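Local coordinates for protein acetone carboxylase alpha subunit (PDB 5M45) that forms the alpha subunit of a bacterial multisubunit enzyme, belongs to the hydantoinase B/oxoprolinase family and holds a manganese ion, at residues P82-E87 / G172-I177; I78-I83 / W230-R235; D70-A75 / G88-T93. One frame throughout, in Å; residues are numbered along the deposited sequence.

Contact 1 of 3, residues P82-E87 / G172-I177; sequences PIVEQE and GVTHVI. With MN (manganese (II) ion), chain M.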
loop_
_atom_site.group_PDB
_atom_site.type_symbol
_atom_site.label_atom_id
_atom_site.label_comp_id
_atom_site.label_asym_id
_atom_site.label_seq_id
_atom_site.Cartn_x
_atom_site.Cartn_y
_atom_site.Cartn_z
ATOM N N PRO A 82 -4.708 22.571 -8.002
ATOM C CA PRO A 82 -5.496 23.725 -7.549
ATOM C C PRO A 82 -6.027 23.636 -6.115
ATOM O O PRO A 82 -6.281 24.657 -5.500
ATOM C CB PRO A 82 -6.674 23.771 -8.516
ATOM C CG PRO A 82 -6.250 22.992 -9.721
ATOM C CD PRO A 82 -5.175 22.030 -9.286
ATOM N N ILE A 83 -6.177 22.427 -5.605
ATOM C CA ILE A 83 -6.592 22.165 -4.212
ATOM C C ILE A 83 -5.671 22.915 -3.232
ATOM O O ILE A 83 -6.148 23.554 -2.275
ATOM C CB ILE A 83 -6.637 20.657 -3.921
ATOM C CG1 ILE A 83 -7.704 19.944 -4.789
ATOM C CG2 ILE A 83 -6.912 20.375 -2.437
ATOM C CD1 ILE A 83 -7.617 18.423 -4.769
ATOM N N VAL A 84 -4.367 22.856 -3.505
ATOM C CA VAL A 84 -3.360 23.554 -2.704
ATOM C C VAL A 84 -3.123 25.003 -3.175
ATOM O O VAL A 84 -3.222 25.957 -2.385
ATOM C CB VAL A 84 -2.048 22.743 -2.675
ATOM C CG1 VAL A 84 -0.921 23.540 -1.987
ATOM C CG2 VAL A 84 -2.277 21.395 -1.971
ATOM N N GLU A 85 -2.835 25.159 -4.462
ATOM C CA GLU A 85 -2.409 26.455 -5.005
ATOM C C GLU A 85 -3.485 27.576 -4.988
ATOM O O GLU A 85 -3.163 28.742 -4.693
ATOM C CB GLU A 85 -1.869 26.260 -6.421
ATOM C CG GLU A 85 -1.127 27.480 -6.952
ATOM C CD GLU A 85 -2.008 28.600 -7.526
ATOM O OE1 GLU A 85 -1.502 29.761 -7.471
ATOM O OE2 GLU A 85 -3.151 28.357 -8.007
ATOM N N GLN A 86 -4.729 27.232 -5.313
ATOM C CA GLN A 86 -5.815 28.224 -5.346
ATOM C C GLN A 86 -6.707 28.124 -4.090
ATOM O O GLN A 86 -6.903 29.114 -3.394
ATOM C CB GLN A 86 -6.664 28.102 -6.616
ATOM C CG GLN A 86 -7.753 29.176 -6.659
ATOM C CD GLN A 86 -8.468 29.337 -7.996
ATOM O OE1 GLN A 86 -9.062 28.420 -8.550
ATOM N NE2 GLN A 86 -8.439 30.555 -8.506
ATOM N N GLU A 87 -7.266 26.948 -3.818
ATOM C CA GLU A 87 -8.136 26.775 -2.639
ATOM C C GLU A 87 -7.445 26.915 -1.265
ATOM O O GLU A 87 -8.123 27.171 -0.279
ATOM C CB GLU A 87 -8.835 25.423 -2.654
ATOM C CG GLU A 87 -10.227 25.408 -3.248
ATOM C CD GLU A 87 -10.189 25.790 -4.663
ATOM O OE1 GLU A 87 -10.584 26.968 -4.904
ATOM O OE2 GLU A 87 -9.692 24.924 -5.476
ATOM N N GLY A 172 3.923 20.472 8.431
ATOM C CA GLY A 172 3.189 20.986 7.270
ATOM C C GLY A 172 2.350 19.907 6.608
ATOM O O GLY A 172 2.812 18.767 6.443
ATOM N N VAL A 173 1.099 20.234 6.283
ATOM C CA VAL A 173 0.145 19.292 5.667
ATOM C C VAL A 173 -0.396 19.842 4.358
ATOM O O VAL A 173 -0.652 21.058 4.258
ATOM C CB VAL A 173 -1.001 18.924 6.626
ATOM C CG1 VAL A 173 -1.781 20.171 7.074
ATOM C CG2 VAL A 173 -1.967 17.904 6.000
ATOM N N THR A 174 -0.552 18.969 3.357
ATOM C CA THR A 174 -1.318 19.274 2.134
ATOM C C THR A 174 -2.322 18.143 1.872
ATOM O O THR A 174 -1.972 16.953 1.993
ATOM C CB THR A 174 -0.453 19.354 0.857
ATOM O OG1 THR A 174 0.302 18.146 0.716
ATOM C CG2 THR A 174 0.507 20.524 0.883
ATOM N N HIS A 175 -3.542 18.494 1.496
ATOM C CA HIS A 175 -4.470 17.511 0.917
ATOM C C HIS A 175 -4.042 17.194 -0.523
ATOM O O HIS A 175 -4.074 18.089 -1.364
ATOM C CB HIS A 175 -5.922 18.020 0.907
ATOM C CG HIS A 175 -6.864 17.062 0.232
ATOM N ND1 HIS A 175 -7.692 16.208 0.922
ATOM C CD2 HIS A 175 -7.009 16.744 -1.082
ATOM C CE1 HIS A 175 -8.331 15.424 0.065
ATOM N NE2 HIS A 175 -7.942 15.734 -1.157
ATOM N N VAL A 176 -3.638 15.944 -0.788
ATOM C CA VAL A 176 -3.225 15.509 -2.166
ATOM C C VAL A 176 -4.407 14.884 -2.915
ATOM O O VAL A 176 -5.386 14.411 -2.288
ATOM C CB VAL A 176 -2.016 14.549 -2.163
ATOM C CG1 VAL A 176 -0.851 15.170 -1.386
ATOM C CG2 VAL A 176 -2.369 13.158 -1.572
ATOM N N ILE A 177 -4.315 14.846 -4.245
ATOM C CA ILE A 177 -5.440 14.416 -5.075
ATOM C C ILE A 177 -5.799 12.934 -4.835
ATOM O O ILE A 177 -6.989 12.595 -4.689
ATOM C CB ILE A 177 -5.217 14.696 -6.589
ATOM C CG1 ILE A 177 -5.017 16.196 -6.824
ATOM C CG2 ILE A 177 -6.407 14.143 -7.430
ATOM C CD1 ILE A 177 -4.502 16.541 -8.220
HETATM MN MN MN M . -7.916 15.931 3.198
#
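H175 ND1 binds the manganese ion at 2.3 Å, and I83 of the short helix 82-85 packs against the same ring. H150 and D153 are the other two protein residues that bind the metal, making a His-Asp-His metal site at the end of strand 165-175 in an antiparallel sheet. H175 is the last residue of that strand. Its CG stands anti to the backbone N (chi1 176°), and the ring is held at both nitrogens, since NE2 is hydrogen-bonded to S186 OG. CD2, the ring carbon between CG and NE2, is where the helix touches: I83 CG2 comes to 3.9 Å from H175 CD2, approaching obliquely, and I83 CD1 lies 4.1 Å from the same H175 CD2. F456 meets the H175 ring edge-to-face and also packs on I83, so the metal ligand is lined by apolar groups as well as fixed by polar ones. No hydrogen bond joins the two segments. The helix meets the strand through methyl groups, with V84 CG2 lying 3.9 Å from T174 CB, while T174 OG1 turns to R237 NH1. Beyond the strand end, I83 CD1 reaches I177 CG1 at 4.0 Å and extends the apolar patch into the following loop. The backbone oxygen of H175 has two methyl neighbours, with I83 CG2 and V84 CG2 each 3.8 Å from H175 O.

Contact 2 of 3, residues I78-I83 / W230-R235; sequences IAASPI and WMLDER
L232 of helix 227-255 lies against the connection I78-S81, which joins helix 54-75 to the short helix 82-85. Its side chain can be followed outward atom by atom. CB sits 3.9 Å from I78 O and also near A80 N, so the first carbon already rests on the backbone of the connection. CG, placed anti to the carbonyl carbon (chi1 -70°), stays close to I78 O and leads to two methyls with different neighbours. L232 CD1 meets the methyl of A80, 3.7 Å from A80 CB, whereas L232 CD2 stays near I78 O and more loosely touches I78 CG2. That I78 methyl also settles on the helix backbone, 3.7 Å from L232 O, and touches R235 CB. The guanidinium of R235 leads away to the chain of another protein, binding an acidic side chain and the backbone there.

The next residue, D233, begins with its CB bond directed away, yet its carboxylate curls back to the connection. OD1 packs 3.6 Å from A79 CB and accepts from a water at 2.7 Å, which itself accepts from S81 N. OD2 accepts from a second water at 2.6 Å, and this one accepts in turn from S81 OG, 2.8 Å from it. S81 is the N-cap of helix 82-85, and its OG also takes a weak capping bond from I83 N. No direct hydrogen bond crosses the contact: L232 and I78 join it by apolar packing, while the buried carboxylate of D233, plausibly ionised, is satisfied through two waters that link it to the helix-capping serine.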
loop_
_atom_site.group_PDB
_atom_site.type_symbol
_atom_site.label_atom_id
_atom_site.label_comp_id
_atom_site.label_asym_id
_atom_site.label_seq_id
_atom_site.Cartn_x
_atom_site.Cartn_y
_atom_site.Cartn_z
ATOM N N ILE A 78 4.100 26.838 -5.027
ATOM C CA ILE A 78 4.854 25.732 -5.578
ATOM C C ILE A 78 3.982 24.682 -6.277
ATOM O O ILE A 78 4.426 24.035 -7.238
ATOM C CB ILE A 78 5.736 25.078 -4.468
ATOM C CG1 ILE A 78 6.805 26.087 -4.003
ATOM C CG2 ILE A 78 6.395 23.779 -4.957
ATOM C CD1 ILE A 78 7.431 25.769 -2.666
ATOM N N ALA A 79 2.749 24.508 -5.790
ATOM C CA ALA A 79 1.919 23.371 -6.167
ATOM C C ALA A 79 1.347 23.467 -7.592
ATOM O O ALA A 79 1.067 24.572 -8.080
ATOM C CB ALA A 79 0.790 23.212 -5.161
ATOM N N ALA A 80 1.183 22.318 -8.238
ATOM C CA ALA A 80 0.427 22.183 -9.488
ATOM C C ALA A 80 -1.041 21.922 -9.274
ATOM O O ALA A 80 -1.850 22.287 -10.132
ATOM C CB ALA A 80 1.014 21.067 -10.365
ATOM N N SER A 81 -1.391 21.306 -8.160
ATOM C CA SER A 81 -2.790 20.987 -7.838
ATOM C C SER A 81 -3.562 22.248 -7.356
ATOM O O SER A 81 -3.128 22.896 -6.389
ATOM C CB SER A 81 -2.854 19.935 -6.714
ATOM O OG SER A 81 -4.205 19.760 -6.252
ATOM N N PRO A 82 -4.708 22.571 -8.002
ATOM C CA PRO A 82 -5.496 23.725 -7.549
ATOM C C PRO A 82 -6.027 23.636 -6.115
ATOM O O PRO A 82 -6.281 24.657 -5.500
ATOM C CB PRO A 82 -6.674 23.771 -8.516
ATOM C CG PRO A 82 -6.250 22.992 -9.721
ATOM C CD PRO A 82 -5.175 22.030 -9.286
ATOM N N ILE A 83 -6.177 22.427 -5.605
ATOM C CA ILE A 83 -6.592 22.165 -4.212
ATOM C C ILE A 83 -5.671 22.915 -3.232
ATOM O O ILE A 83 -6.148 23.554 -2.275
ATOM C CB ILE A 83 -6.637 20.657 -3.921
ATOM C CG1 ILE A 83 -7.704 19.944 -4.789
ATOM C CG2 ILE A 83 -6.912 20.375 -2.437
ATOM C CD1 ILE A 83 -7.617 18.423 -4.769
ATOM N N TRP A 230 1.429 15.003 -6.772
ATOM C CA TRP A 230 2.052 14.469 -5.530
ATOM C C TRP A 230 3.451 15.091 -5.253
ATOM O O TRP A 230 3.739 15.527 -4.139
ATOM C CB TRP A 230 2.160 12.910 -5.599
ATOM C CG TRP A 230 3.026 12.311 -4.558
ATOM C CD1 TRP A 230 4.386 12.180 -4.605
ATOM C CD2 TRP A 230 2.619 11.809 -3.270
ATOM N NE1 TRP A 230 4.849 11.608 -3.443
ATOM C CE2 TRP A 230 3.787 11.386 -2.601
ATOM C CE3 TRP A 230 1.387 11.684 -2.620
ATOM C CZ2 TRP A 230 3.762 10.808 -1.317
ATOM C CZ3 TRP A 230 1.350 11.081 -1.342
ATOM C CH2 TRP A 230 2.558 10.671 -0.705
ATOM N N MET A 231 4.294 15.090 -6.279
ATOM C CA MET A 231 5.696 15.563 -6.170
ATOM C C MET A 231 5.762 17.054 -5.769
ATOM O O MET A 231 6.529 17.433 -4.856
ATOM C CB MET A 231 6.479 15.318 -7.471
ATOM C CG MET A 231 6.808 13.834 -7.725
ATOM S SD MET A 231 7.478 13.484 -9.373
ATOM C CE MET A 231 9.109 14.135 -9.127
ATOM N N LEU A 232 4.926 17.887 -6.423
ATOM C CA LEU A 232 4.936 19.305 -6.118
ATOM C C LEU A 232 4.257 19.630 -4.754
ATOM O O LEU A 232 4.635 20.615 -4.093
ATOM C CB LEU A 232 4.397 20.148 -7.289
ATOM C CG LEU A 232 5.350 20.172 -8.503
ATOM C CD1 LEU A 232 4.665 20.612 -9.785
ATOM C CD2 LEU A 232 6.569 21.042 -8.243
ATOM N N ASP A 233 3.268 18.827 -4.328
ATOM C CA ASP A 233 2.707 18.959 -2.971
ATOM C C ASP A 233 3.772 18.658 -1.892
ATOM O O ASP A 233 3.832 19.329 -0.847
ATOM C CB ASP A 233 1.434 18.088 -2.781
ATOM C CG ASP A 233 0.206 18.646 -3.551
ATOM O OD1 ASP A 233 0.203 19.840 -3.978
ATOM O OD2 ASP A 233 -0.800 17.894 -3.746
ATOM N N GLU A 234 4.648 17.690 -2.165
ATOM C CA GLU A 234 5.731 17.391 -1.255
ATOM C C GLU A 234 6.749 18.549 -1.132
ATOM O O GLU A 234 7.173 18.899 -0.023
ATOM C CB GLU A 234 6.416 16.058 -1.617
ATOM C CG GLU A 234 7.679 15.734 -0.810
ATOM C CD GLU A 234 8.152 14.298 -1.017
ATOM O OE1 GLU A 234 8.400 13.913 -2.189
ATOM O OE2 GLU A 234 8.270 13.569 0.001
ATOM N N ARG A 235 7.149 19.126 -2.265
ATOM C CA ARG A 235 8.057 20.281 -2.245
ATOM C C ARG A 235 7.420 21.484 -1.523
ATOM O O ARG A 235 8.128 22.199 -0.803
ATOM C CB ARG A 235 8.543 20.660 -3.657
ATOM C CG ARG A 235 9.293 19.522 -4.373
ATOM C CD ARG A 235 10.597 19.123 -3.637
ATOM N NE ARG A 235 11.270 18.029 -4.271
ATOM C CZ ARG A 235 12.473 17.557 -3.910
ATOM N NH1 ARG A 235 13.018 16.529 -4.549
ATOM N NH2 ARG A 235 13.165 18.076 -2.905
HETATM O O HOH W 1 -3.355 18.499 -3.929
HETATM O O HOH W 2 0.842 19.904 -6.555
#

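Contact 3 of 3, residues D70-A75 / G88-T93; sequences DARETA and GELCFT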
loop_
_atom_site.group_PDB
_atom_site.type_symbol
_atom_site.label_atom_id
_atom_site.label_comp_id
_atom_site.label_asym_id
_atom_site.label_seq_id
_atom_site.Cartn_x
_atom_site.Cartn_y
_atom_site.Cartn_z
ATOM N N ASP A 70 2.866 33.447 6.716
ATOM C CA ASP A 70 3.657 33.676 5.528
ATOM C C ASP A 70 4.113 32.363 4.854
ATOM O O ASP A 70 4.159 32.293 3.614
ATOM C CB ASP A 70 4.876 34.549 5.820
ATOM C CG ASP A 70 5.735 34.811 4.549
ATOM O OD1 ASP A 70 5.234 35.424 3.592
ATOM O OD2 ASP A 70 6.900 34.350 4.517
ATOM N N ALA A 71 4.435 31.350 5.646
ATOM C CA ALA A 71 4.789 30.046 5.076
ATOM C C ALA A 71 3.642 29.459 4.216
ATOM O O ALA A 71 3.881 29.008 3.074
ATOM C CB ALA A 71 5.172 29.079 6.179
ATOM N N ARG A 72 2.415 29.500 4.735
ATOM C CA ARG A 72 1.272 29.025 3.967
ATOM C C ARG A 72 1.036 29.856 2.681
ATOM O O ARG A 72 0.864 29.304 1.583
ATOM C CB ARG A 72 0.009 29.010 4.838
ATOM C CG ARG A 72 -1.277 28.695 4.073
ATOM C CD ARG A 72 -2.362 28.260 5.034
ATOM N NE ARG A 72 -3.658 28.058 4.393
ATOM C CZ ARG A 72 -4.543 29.018 4.121
ATOM N NH1 ARG A 72 -4.294 30.298 4.443
ATOM N NH2 ARG A 72 -5.691 28.706 3.552
ATOM N N GLU A 73 1.019 31.181 2.827
ATOM C CA GLU A 73 0.750 32.084 1.705
ATOM C C GLU A 73 1.795 31.950 0.580
ATOM O O GLU A 73 1.450 31.994 -0.607
ATOM C CB GLU A 73 0.659 33.545 2.236
ATOM C CG GLU A 73 0.572 34.666 1.186
ATOM C CD GLU A 73 -0.750 34.718 0.430
ATOM O OE1 GLU A 73 -1.739 34.108 0.883
ATOM O OE2 GLU A 73 -0.799 35.460 -0.612
ATOM N N THR A 74 3.063 31.773 0.954
ATOM C CA THR A 74 4.177 31.676 -0.004
ATOM C C THR A 74 4.359 30.275 -0.591
ATOM O O THR A 74 4.447 30.116 -1.820
ATOM C CB THR A 74 5.483 32.129 0.700
ATOM O OG1 THR A 74 5.307 33.484 1.102
ATOM C CG2 THR A 74 6.712 32.047 -0.201
ATOM N N ALA A 75 4.435 29.245 0.266
ATOM C CA ALA A 75 4.734 27.907 -0.211
ATOM C C ALA A 75 3.663 27.326 -1.134
ATOM O O ALA A 75 3.979 26.529 -1.985
ATOM C CB ALA A 75 4.976 26.958 0.940
ATOM N N GLY A 88 -6.130 26.697 -1.192
ATOM C CA GLY A 88 -5.414 26.850 0.062
ATOM C C GLY A 88 -5.674 25.744 1.090
ATOM O O GLY A 88 -5.635 26.012 2.312
ATOM N N GLU A 89 -5.889 24.515 0.619
ATOM C CA GLU A 89 -6.085 23.357 1.533
ATOM C C GLU A 89 -4.728 22.814 2.006
ATOM O O GLU A 89 -4.275 21.736 1.595
ATOM C CB GLU A 89 -6.991 22.275 0.920
ATOM C CG GLU A 89 -8.268 22.769 0.216
ATOM C CD GLU A 89 -9.147 23.724 1.001
ATOM O OE1 GLU A 89 -10.085 24.288 0.397
ATOM O OE2 GLU A 89 -8.946 23.919 2.247
ATOM N N LEU A 90 -4.056 23.639 2.818
ATOM C CA LEU A 90 -2.766 23.338 3.449
ATOM C C LEU A 90 -2.687 24.091 4.776
ATOM O O LEU A 90 -3.492 24.990 5.028
ATOM C CB LEU A 90 -1.556 23.672 2.535
ATOM C CG LEU A 90 -1.095 25.121 2.372
ATOM C CD1 LEU A 90 0.281 25.183 1.708
ATOM C CD2 LEU A 90 -2.107 25.969 1.614
ATOM N N CYS A 91 -1.730 23.702 5.610
ATOM C CA CYS A 91 -1.561 24.303 6.968
ATOM C C CYS A 91 -0.131 24.067 7.454
ATOM O O CYS A 91 0.429 22.992 7.214
ATOM C CB CYS A 91 -2.562 23.683 7.925
ATOM S SG CYS A 91 -2.521 24.216 9.650
ATOM N N PHE A 92 0.445 25.063 8.135
ATOM C CA PHE A 92 1.740 24.941 8.821
ATOM C C PHE A 92 1.618 25.330 10.297
ATOM O O PHE A 92 0.963 26.341 10.634
ATOM C CB PHE A 92 2.810 25.814 8.159
ATOM C CG PHE A 92 3.175 25.354 6.766
ATOM C CD1 PHE A 92 4.067 24.295 6.576
ATOM C CD2 PHE A 92 2.600 25.938 5.648
ATOM C CE1 PHE A 92 4.384 23.850 5.300
ATOM C CE2 PHE A 92 2.931 25.508 4.366
ATOM C CZ PHE A 92 3.811 24.463 4.191
ATOM N N THR A 93 2.222 24.523 11.155
ATOM C CA THR A 93 2.042 24.620 12.579
ATOM C C THR A 93 3.408 24.479 13.327
ATOM O O THR A 93 4.264 23.626 12.966
ATOM C CB THR A 93 1.014 23.578 13.059
ATOM O OG1 THR A 93 -0.219 23.717 12.316
ATOM C CG2 THR A 93 0.733 23.756 14.562
#
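G88 O receives the straighter of the two hydrogen bonds that R72 sends across from helix 54-75: R72 NH2 lies 3.0 Å from G88 O, with an N-H...O angle of 154°. The donor sits in the carbonyl plane, on a lone pair, and the oxygen lies close to the plane of the guanidinium. G88 itself has positive phi where the chain leaves a helical turn. E89 is the centre of an inverse gamma turn, closed by a weak bond from L90 N back to G88 O; its OE2 is hydrogen-bonded to N480. With L90 the strand begins. L90 O takes a weak bond from R72 NE at 3.1 Å, giving the arginine a second backbone grip, which its chain reaches by running extended from CG to NE. The L90 side chain crosses that of R72 obliquely, L90 CD2 lying 3.8 Å from R72 CG. C91 points away from the helix. F92 turns toward it, its ring meeting the helix obliquely: F92 CD2 is 3.7 Å from R72 N and 4.1 Å from A71 CB, while F92 CE2 lies 4.2 Å from A75 CB. The axes of helix segment 70-75 and strand segment 90-93 approach to 7.8 Å, their N-to-C directions at 144°. Helix 227-255 adds I244 against A71 and F92, and strand 90-95 lies between strands 101-104 and 165-175 of the antiparallel sheet.

From the N terminus, helix 54-75 is the first partner, and contact 3 closes a short loop by bringing strand 90-95 back against it. Inside that loop lie 78-83 and 82-87, which reach far down the chain: contact 1 to strand 165-175, contact 2 to helix 227-255. Both therefore cross contact 3. Contacts 1 and 2 start from one stretch, sharing P82 and I83, and meet where V84 packs on D233. Contacts 1 and 3 join through the sheet, C91 pairing with V173 by a backbone hydrogen bond, and through a backbone bond between I83 and E89. Together they tie the sheet that carries two of the manganese ligands, D153 and H175, to its surrounding helices.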